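Local coordinates for beta-alanyl-CoA:ammonia lyase 2 (Clostridium propionicum, PDB 4MTU) that acts as a lyase of the hot dog fold superfamily, eliminating ammonia from beta-alanyl-CoA to give acryloyl-CoA, at the interface of chains A and B and the interface of chains A and C. Residues are numbered along the deposited sequence; one frame, centred on the assembly and turned at random. Chains: chain A/B/C, Beta-alanyl-CoA:ammonia lyase 2.

Contact 1 and contact 2 both lie on chain A, the centres of their C-alpha atoms about 22 Å apart, and involve two different neighbours in the deposited hexamer. They share strand 4-11: its last residue, A:Met11, faces chain B in contact 1, while the copy of that methionine in chain C, C:Met11, packs on A:Asp35 in contact 2. Contact 2 belongs to a two-fold interface in which helix 27-45 faces the neighbour's strands, whereas contact 1 is part of an interface without exact two-fold symmetry. One subunit thus uses two kinds of surface, and together they could extend pairs of subunits into the six-membered assembly.

Contact 1: the interface of chains A and B. Residues chain A 11, 13-15, 65; chain B 16-20, 25.
The end of strand 4-11, the following 3-10 turn 14-16 and the loop at A:Val65 in chain A meet the loop of chain B that leaves its own 3-10 turn 14-16 and runs through B:Ala17 to B:Thr20. B:His18 is gripped through both backbone and ring. B:His18 O, its carbonyl oxygen, takes a hydrogen bond from A:Ala14 N at 2.8 Å, nearly straight at the hydrogen (164°), although the donor stands above the carbonyl plane. The imidazole, with CG anti to the backbone N (chi1 -163°), presents ND1 to the amine of A:Lys15. A:Lys15 NZ donates to B:His18 ND1 at 2.9 Å and lies in the plane of the imidazole; ND1 then acts as acceptor, so a neutral ring would be expected to carry its proton on NE2. The lysine chain runs extended to CE and bends at its last torsion (chi4 70°), which also brings A:Lys15 NZ 3.0 Å from B:Ala17 O in a second hydrogen bond, again from above the carbonyl plane. Water 1 binds NZ as well and passes the link on to B:Asp16 O and to the side-chain OD1 of B:Asn25. The amine thus meets B:Ala17 O, B:His18 ND1 and water 1, none of them a carboxylate; B:Asp16 OD1 lies 6.0 Å from A:Lys15 NZ, not in contact, and could lend weak long-range support. The B:His18 ring is covered on both faces: A:Ser13 CB lies over one, towards the rim, 3.5 Å from B:His18 CE1, and B:Asn25 ND2 covers the centre of the other. A:Ser13 OG, tucked between backbone N and carbonyl carbon, accepts a hydrogen bond from A:Lys15 N, which may steady the turn. Apolar contacts finish the patch, with A:Ala14 CB against B:Ala17 CB and A:Val65 CG1 against B:Thr20 CG2. The A:Met11 chain, bent at chi3, crosses B:Tyr19 at about a right angle and puts its methyl CE 3.7 Å from B:His18 NE2.

Contact 2: the interface of chains A and C. Residues chain A 7-8, 35, 38-39, 43; chain C 9-11, 68, 92.
Strand 4-11 and helix 27-45 of chain A face strand 4-11 of chain C, together with the first residue of strand 68-75 and C:Val92 on strand 82-95. The carboxylate of A:Glu39 is the polar centre. Its chain leaves with CG anti to the backbone N (chi1 -165°) and stays extended, meeting C:His9 tip to tip with carboxylate and ring nearly coplanar. C:His9 NE2 donates to A:Glu39 OE1 at 2.7 Å, on the syn lone pair, and its 3.1 Å approach to A:Glu39 OE2 gives the bond a bifurcated character. A:Glu39 OE1 also accepts from A:His8 NE2 at 2.8 Å, nearly along the C-O axis, while A:Tyr43 OH donates to the anti lone pair of A:Glu39 OE2 at 2.6 Å. Donors from C:His9, A:His8 and A:Tyr43 thus hold the carboxylate's rotation and would be expected to stabilise its charged form. A:Val7 O lies over one face of the C:His9 ring, 3.3 Å from C:His9 CG. The stem of A:Glu39 slides antiparallel over C:Phe68: A:Glu39 CB rests 4.0 Å from the ring centroid and CG covers the same face, while C:Met11 CG packs on the opposite one and A:Thr38 CG2 meets the edge. One turn earlier in helix 27-45, A:Asp35 crosses C:Met11 at about a right angle, the bent methionine bringing C:Met11 CE 3.4 Å from A:Asp35 OD1. A:Asp35 OD2 binds waters 2 and 3; water 2 meets C:Met11 N, water 3 C:Met11 O, tying strand end to helix. Repeated by the two-fold, this polar network, with the C:Phe68 ring held between aliphatic chains, joins chains A and C into a two-fold pair in the deposited assembly, which may be the functional dimer.

Contact 1: the interface of chains A and B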
ATOM      1  N   MET A  11      -7.463  13.634   0.477  1.00 10.54           N
ATOM      2  CA  MET A  11      -6.135  14.222   0.701  1.00 10.05           C
ATOM      3  C   MET A  11      -5.068  13.365   0.061  1.00  9.65           C
ATOM      4  O   MET A  11      -5.140  12.130   0.122  1.00 11.16           O
ATOM      5  CB  MET A  11      -5.869  14.315   2.224  1.00 10.54           C
ATOM      6  CG  MET A  11      -4.670  15.164   2.570  1.00 10.87           C
ATOM      7  SD  MET A  11      -4.290  15.111   4.353  1.00 11.64           S
ATOM      8  CE  MET A  11      -3.302  13.645   4.416  1.00 13.49           C
ATOM      9  N   SER A  13      -1.764  11.969   0.870  1.00 10.04           N
ATOM     10  CA  SER A  13      -0.901  11.732   2.007  1.00 10.34           C
ATOM     11  C   SER A  13       0.500  11.430   1.544  1.00  9.96           C
ATOM     12  O   SER A  13       0.789  11.348   0.341  1.00 10.41           O
ATOM     13  CB  SER A  13      -1.417  10.593   2.906  1.00 11.25           C
ATOM     14  OG  SER A  13      -1.118   9.374   2.309  1.00 12.13           O
ATOM     15  N   ALA A  14       1.407  11.211   2.509  1.00 10.51           N
ATOM     16  CA  ALA A  14       2.772  10.806   2.152  1.00 10.47           C
ATOM     17  C   ALA A  14       2.752   9.509   1.329  1.00 10.13           C
ATOM     18  O   ALA A  14       3.665   9.293   0.525  1.00 11.31           O
ATOM     19  CB  ALA A  14       3.598  10.640   3.426  1.00 11.33           C
ATOM     20  N   LYS A  15       1.776   8.657   1.489  1.00 10.16           N
ATOM     21  CA  LYS A  15       1.608   7.431   0.759  1.00 10.17           C
ATOM     22  C   LYS A  15       1.314   7.633  -0.722  1.00 10.52           C
ATOM     23  O   LYS A  15       1.489   6.721  -1.513  1.00 12.13           O
ATOM     24  CB  LYS A  15       0.490   6.583   1.388  1.00 11.21           C
ATOM     25  CG  LYS A  15       0.750   6.266   2.873  1.00 11.73           C
ATOM     26  CD  LYS A  15      -0.510   5.724   3.523  1.00 13.87           C
ATOM     27  CE  LYS A  15      -0.305   5.337   4.961  1.00 14.45           C
ATOM     28  NZ  LYS A  15      -0.112   6.510   5.788  1.00 14.67           N
ATOM     29  N   VAL A  65       2.256  15.871  -1.869  1.00 10.34           N
ATOM     30  CA  VAL A  65       1.825  15.447  -0.524  1.00 10.18           C
ATOM     31  C   VAL A  65       1.249  16.666   0.176  1.00 10.13           C
ATOM     32  O   VAL A  65       1.831  17.769   0.156  1.00 10.77           O
ATOM     33  CB  VAL A  65       3.011  14.873   0.249  1.00 10.61           C
ATOM     34  CG1 VAL A  65       2.627  14.566   1.685  1.00 11.14           C
ATOM     35  CG2 VAL A  65       3.539  13.629  -0.448  1.00 10.68           C
TER
ATOM     36  N   ASP B  16       4.502   4.110   6.534  1.00  9.88           N
ATOM     37  CA  ASP B  16       3.586   4.520   7.569  1.00 10.13           C
ATOM     38  C   ASP B  16       3.508   6.038   7.690  1.00  9.95           C
ATOM     39  O   ASP B  16       2.582   6.547   8.338  1.00 10.64           O
ATOM     40  CB  ASP B  16       3.968   3.908   8.915  1.00 10.27           C
ATOM     41  CG  ASP B  16       3.754   2.391   8.886  1.00 11.12           C
ATOM     42  OD1 ASP B  16       2.572   1.974   8.751  1.00 12.59           O
ATOM     43  OD2 ASP B  16       4.744   1.640   9.001  1.00 11.85           O
ATOM     44  N   ALA B  17       4.440   6.790   7.086  1.00  9.94           N
ATOM     45  CA  ALA B  17       4.291   8.235   7.097  1.00  9.98           C
ATOM     46  C   ALA B  17       2.964   8.593   6.473  1.00  9.75           C
ATOM     47  O   ALA B  17       2.522   7.968   5.504  1.00 10.45           O
ATOM     48  CB  ALA B  17       5.415   8.880   6.296  1.00 10.67           C
ATOM     49  N   HIS B  18       2.364   9.662   6.986  1.00 10.14           N
ATOM     50  CA  HIS B  18       1.073  10.129   6.483  1.00  9.78           C
ATOM     51  C   HIS B  18       1.103  11.621   6.171  1.00 10.05           C
ATOM     52  O   HIS B  18       0.674  12.037   5.106  1.00 11.35           O
ATOM     53  CB  HIS B  18      -0.031   9.783   7.489  1.00 11.18           C
ATOM     54  CG  HIS B  18      -1.363   9.858   6.885  1.00 11.51           C
ATOM     55  ND1 HIS B  18      -1.848   8.850   6.068  1.00 12.69           N
ATOM     56  CD2 HIS B  18      -2.318  10.855   6.978  1.00 12.70           C
ATOM     57  CE1 HIS B  18      -3.050   9.213   5.703  1.00 13.31           C
ATOM     58  NE2 HIS B  18      -3.374  10.406   6.184  1.00 13.30           N
ATOM     59  N   TYR B  19       1.542  12.409   7.113  1.00 11.56           N
ATOM     60  CA  TYR B  19       1.700  13.837   6.903  1.00 12.16           C
ATOM     61  C   TYR B  19       3.094  14.111   6.438  1.00 12.05           C
ATOM     62  O   TYR B  19       3.977  13.226   6.458  1.00 13.49           O
ATOM     63  CB  TYR B  19       1.333  14.621   8.170  1.00 15.91           C
ATOM     64  CG  TYR B  19      -0.091  14.323   8.560  1.00 18.80           C
ATOM     65  CD1 TYR B  19      -1.186  14.793   7.814  1.00 20.07           C
ATOM     66  CD2 TYR B  19      -0.417  13.477   9.673  1.00 21.60           C
ATOM     67  CE1 TYR B  19      -2.503  14.509   8.136  1.00 23.82           C
ATOM     68  CE2 TYR B  19      -1.739  13.237   9.968  1.00 26.13           C
ATOM     69  CZ  TYR B  19      -2.796  13.740   9.221  1.00 28.97           C
ATOM     70  OH  TYR B  19      -4.112  13.397   9.610  1.00 41.71           O
ATOM     71  N   THR B  20       3.348  15.359   6.040  1.00 13.51           N
ATOM     72  CA  THR B  20       4.693  15.786   5.803  1.00 12.95           C
ATOM     73  C   THR B  20       5.537  15.681   7.073  1.00 12.45           C
ATOM     74  O   THR B  20       5.035  15.502   8.191  1.00 14.38           O
ATOM     75  CB  THR B  20       4.655  17.290   5.315  1.00 13.83           C
ATOM     76  OG1 THR B  20       3.766  18.055   6.110  1.00 15.00           O
ATOM     77  CG2 THR B  20       4.145  17.350   3.868  1.00 15.42           C
ATOM     78  N   ASN B  25       0.133   9.245  11.175  1.00 10.39           N
ATOM     79  CA  ASN B  25      -1.173   9.657  11.654  1.00 10.47           C
ATOM     80  C   ASN B  25      -1.619   8.834  12.864  1.00 10.64           C
ATOM     81  O   ASN B  25      -1.303   7.649  13.020  1.00 11.09           O
ATOM     82  CB  ASN B  25      -2.193   9.568  10.525  1.00 10.72           C
ATOM     83  CG  ASN B  25      -2.321   8.246   9.832  1.00 10.68           C
ATOM     84  OD1 ASN B  25      -1.366   7.459   9.786  1.00 11.82           O
ATOM     85  ND2 ASN B  25      -3.451   8.016   9.176  1.00 12.67           N
TER
HETATM   86  O   HOH W   1       0.004   5.457   8.474  1.00 13.57           O

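Contact 2: the interface of chains A and C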
ATOM      1  N   VAL A   7     -18.554  13.914  -7.429  1.00 12.36           N
ATOM      2  CA  VAL A   7     -17.380  14.609  -6.883  1.00 12.28           C
ATOM      3  C   VAL A   7     -16.720  13.729  -5.833  1.00 12.15           C
ATOM      4  O   VAL A   7     -17.315  13.424  -4.813  1.00 15.24           O
ATOM      5  CB  VAL A   7     -17.775  15.940  -6.274  1.00 15.04           C
ATOM      6  CG1 VAL A   7     -16.608  16.649  -5.587  1.00 17.26           C
ATOM      7  CG2 VAL A   7     -18.404  16.870  -7.309  1.00 18.49           C
ATOM      8  N   HIS A   8     -15.523  13.240  -6.123  1.00 10.74           N
ATOM      9  CA  HIS A   8     -14.684  12.627  -5.118  1.00 10.52           C
ATOM     10  C   HIS A   8     -13.800  13.722  -4.500  1.00 10.30           C
ATOM     11  O   HIS A   8     -13.473  14.704  -5.166  1.00 11.47           O
ATOM     12  CB  HIS A   8     -13.860  11.484  -5.711  1.00 10.77           C
ATOM     13  CG  HIS A   8     -14.644  10.274  -6.055  1.00 10.58           C
ATOM     14  ND1 HIS A   8     -14.052   9.047  -6.281  1.00 11.29           N
ATOM     15  CD2 HIS A   8     -15.993  10.150  -6.234  1.00 11.55           C
ATOM     16  CE1 HIS A   8     -15.024   8.204  -6.545  1.00 11.51           C
ATOM     17  NE2 HIS A   8     -16.222   8.816  -6.551  1.00 11.89           N
ATOM     18  N   ASP A  35     -12.493   5.488 -10.499  1.00 10.38           N
ATOM     19  CA  ASP A  35     -13.498   5.272  -9.449  1.00 10.52           C
ATOM     20  C   ASP A  35     -14.701   6.206  -9.602  1.00 10.03           C
ATOM     21  O   ASP A  35     -15.833   5.819  -9.332  1.00 10.58           O
ATOM     22  CB  ASP A  35     -12.877   5.402  -8.087  1.00 11.40           C
ATOM     23  CG  ASP A  35     -11.875   4.348  -7.705  1.00 13.41           C
ATOM     24  OD1 ASP A  35     -11.708   3.362  -8.501  1.00 14.89           O
ATOM     25  OD2 ASP A  35     -11.284   4.507  -6.598  1.00 15.41           O
ATOM     26  N   THR A  38     -16.703   4.653 -12.337  1.00 10.53           N
ATOM     27  CA  THR A  38     -17.425   3.495 -11.816  1.00 10.65           C
ATOM     28  C   THR A  38     -18.707   3.969 -11.137  1.00 10.36           C
ATOM     29  O   THR A  38     -19.784   3.400 -11.327  1.00 10.98           O
ATOM     30  CB  THR A  38     -16.540   2.724 -10.821  1.00 11.06           C
ATOM     31  OG1 THR A  38     -15.375   2.232 -11.517  1.00 12.97           O
ATOM     32  CG2 THR A  38     -17.287   1.539 -10.235  1.00 11.36           C
ATOM     33  N   GLU A  39     -18.610   5.010 -10.285  1.00 10.62           N
ATOM     34  CA  GLU A  39     -19.780   5.481  -9.550  1.00 10.64           C
ATOM     35  C   GLU A  39     -20.869   5.932 -10.531  1.00 10.72           C
ATOM     36  O   GLU A  39     -22.071   5.628 -10.356  1.00 10.99           O
ATOM     37  CB  GLU A  39     -19.379   6.618  -8.607  1.00 10.83           C
ATOM     38  CG  GLU A  39     -20.441   6.891  -7.564  1.00 11.70           C
ATOM     39  CD  GLU A  39     -20.074   7.919  -6.517  1.00 11.77           C
ATOM     40  OE1 GLU A  39     -18.898   8.201  -6.303  1.00 11.93           O
ATOM     41  OE2 GLU A  39     -21.022   8.416  -5.836  1.00 13.89           O
ATOM     42  N   TYR A  43     -24.739   4.320 -11.059  1.00 11.23           N
ATOM     43  CA  TYR A  43     -25.962   5.119 -11.051  1.00 11.71           C
ATOM     44  C   TYR A  43     -26.781   5.055 -12.343  1.00 12.24           C
ATOM     45  O   TYR A  43     -27.999   5.063 -12.303  1.00 12.93           O
ATOM     46  CB  TYR A  43     -25.645   6.581 -10.712  1.00 12.16           C
ATOM     47  CG  TYR A  43     -25.077   6.798  -9.341  1.00 12.14           C
ATOM     48  CD1 TYR A  43     -25.270   5.917  -8.282  1.00 13.49           C
ATOM     49  CD2 TYR A  43     -24.301   7.931  -9.068  1.00 12.42           C
ATOM     50  CE1 TYR A  43     -24.732   6.121  -7.039  1.00 13.33           C
ATOM     51  CE2 TYR A  43     -23.773   8.128  -7.822  1.00 12.89           C
ATOM     52  CZ  TYR A  43     -23.974   7.250  -6.797  1.00 13.16           C
ATOM     53  OH  TYR A  43     -23.412   7.430  -5.557  1.00 14.97           O
TER
ATOM     54  N   HIS C   9     -15.110  12.023  -0.118  0.74  9.99           N
ATOM     55  CA  HIS C   9     -15.911  11.069  -0.857  0.74 10.67           C
ATOM     56  C   HIS C   9     -14.960  10.262  -1.687  0.74 10.42           C
ATOM     57  O   HIS C   9     -14.168  10.821  -2.449  0.74  9.90           O
ATOM     58  CB  HIS C   9     -16.968  11.853  -1.658  0.74 11.41           C
ATOM     59  CG  HIS C   9     -17.884  11.042  -2.546  0.74 11.42           C
ATOM     60  ND1 HIS C   9     -19.239  11.188  -2.532  0.74 12.71           N
ATOM     61  CD2 HIS C   9     -17.661  10.113  -3.470  0.74 12.64           C
ATOM     62  CE1 HIS C   9     -19.784  10.336  -3.470  0.74 13.31           C
ATOM     63  NE2 HIS C   9     -18.798   9.675  -4.062  0.74 12.72           N
ATOM     64  N   LEU C  10     -15.126   8.918  -1.646  1.00 10.61           N
ATOM     65  CA  LEU C  10     -14.233   8.042  -2.385  1.00 10.44           C
ATOM     66  C   LEU C  10     -14.860   6.623  -2.406  1.00 10.07           C
ATOM     67  O   LEU C  10     -15.923   6.416  -1.862  1.00 11.14           O
ATOM     68  CB  LEU C  10     -12.800   8.145  -1.848  0.55 10.55           C
ATOM     69  CG  LEU C  10     -12.687   8.014  -0.326  0.55 11.40           C
ATOM     70  CD1 LEU C  10     -12.989   6.636   0.196  0.55 10.16           C
ATOM     71  CD2 LEU C  10     -11.209   8.327   0.058  0.55 15.51           C
ATOM     72  N   MET C  11     -14.141   5.710  -3.037  1.00 10.54           N
ATOM     73  CA  MET C  11     -14.557   4.305  -3.154  1.00 10.05           C
ATOM     74  C   MET C  11     -13.687   3.428  -2.284  1.00  9.65           C
ATOM     75  O   MET C  11     -12.468   3.636  -2.209  1.00 11.16           O
ATOM     76  CB  MET C  11     -14.424   3.854  -4.629  1.00 10.54           C
ATOM     77  CG  MET C  11     -15.094   2.532  -4.912  1.00 10.87           C
ATOM     78  SD  MET C  11     -14.770   1.955  -6.612  1.00 11.64           S
ATOM     79  CE  MET C  11     -13.216   1.144  -6.374  1.00 13.49           C
ATOM     80  N   PHE C  68     -19.154   2.905  -1.952  1.00 10.33           N
ATOM     81  CA  PHE C  68     -18.802   4.331  -2.101  1.00 10.21           C
ATOM     82  C   PHE C  68     -19.203   5.016  -0.821  1.00 10.31           C
ATOM     83  O   PHE C  68     -20.327   4.839  -0.343  1.00 11.20           O
ATOM     84  CB  PHE C  68     -19.446   4.929  -3.324  1.00 10.80           C
ATOM     85  CG  PHE C  68     -18.841   4.460  -4.630  1.00 10.70           C
ATOM     86  CD1 PHE C  68     -19.210   3.239  -5.203  1.00 11.25           C
ATOM     87  CD2 PHE C  68     -17.868   5.218  -5.275  1.00 11.15           C
ATOM     88  CE1 PHE C  68     -18.645   2.831  -6.399  1.00 11.60           C
ATOM     89  CE2 PHE C  68     -17.319   4.808  -6.459  1.00 11.67           C
ATOM     90  CZ  PHE C  68     -17.717   3.620  -7.049  1.00 12.02           C
ATOM     91  N   VAL C  92     -23.052   5.517   0.179  1.00 11.50           N
ATOM     92  CA  VAL C  92     -23.872   6.045  -0.899  1.00 12.01           C
ATOM     93  C   VAL C  92     -24.066   5.087  -2.060  1.00 11.89           C
ATOM     94  O   VAL C  92     -24.949   5.366  -2.919  1.00 12.72           O
ATOM     95  CB  VAL C  92     -23.379   7.446  -1.399  1.00 12.78           C
ATOM     96  CG1 VAL C  92     -23.341   8.397  -0.213  1.00 15.30           C
ATOM     97  CG2 VAL C  92     -22.061   7.353  -2.097  1.00 13.93           C
TER
HETATM   98  O   HOH W   2     -11.599   6.032  -4.341  1.00 16.54           O
HETATM   99  O   HOH W   3     -10.468   3.153  -4.264  1.00 17.27           O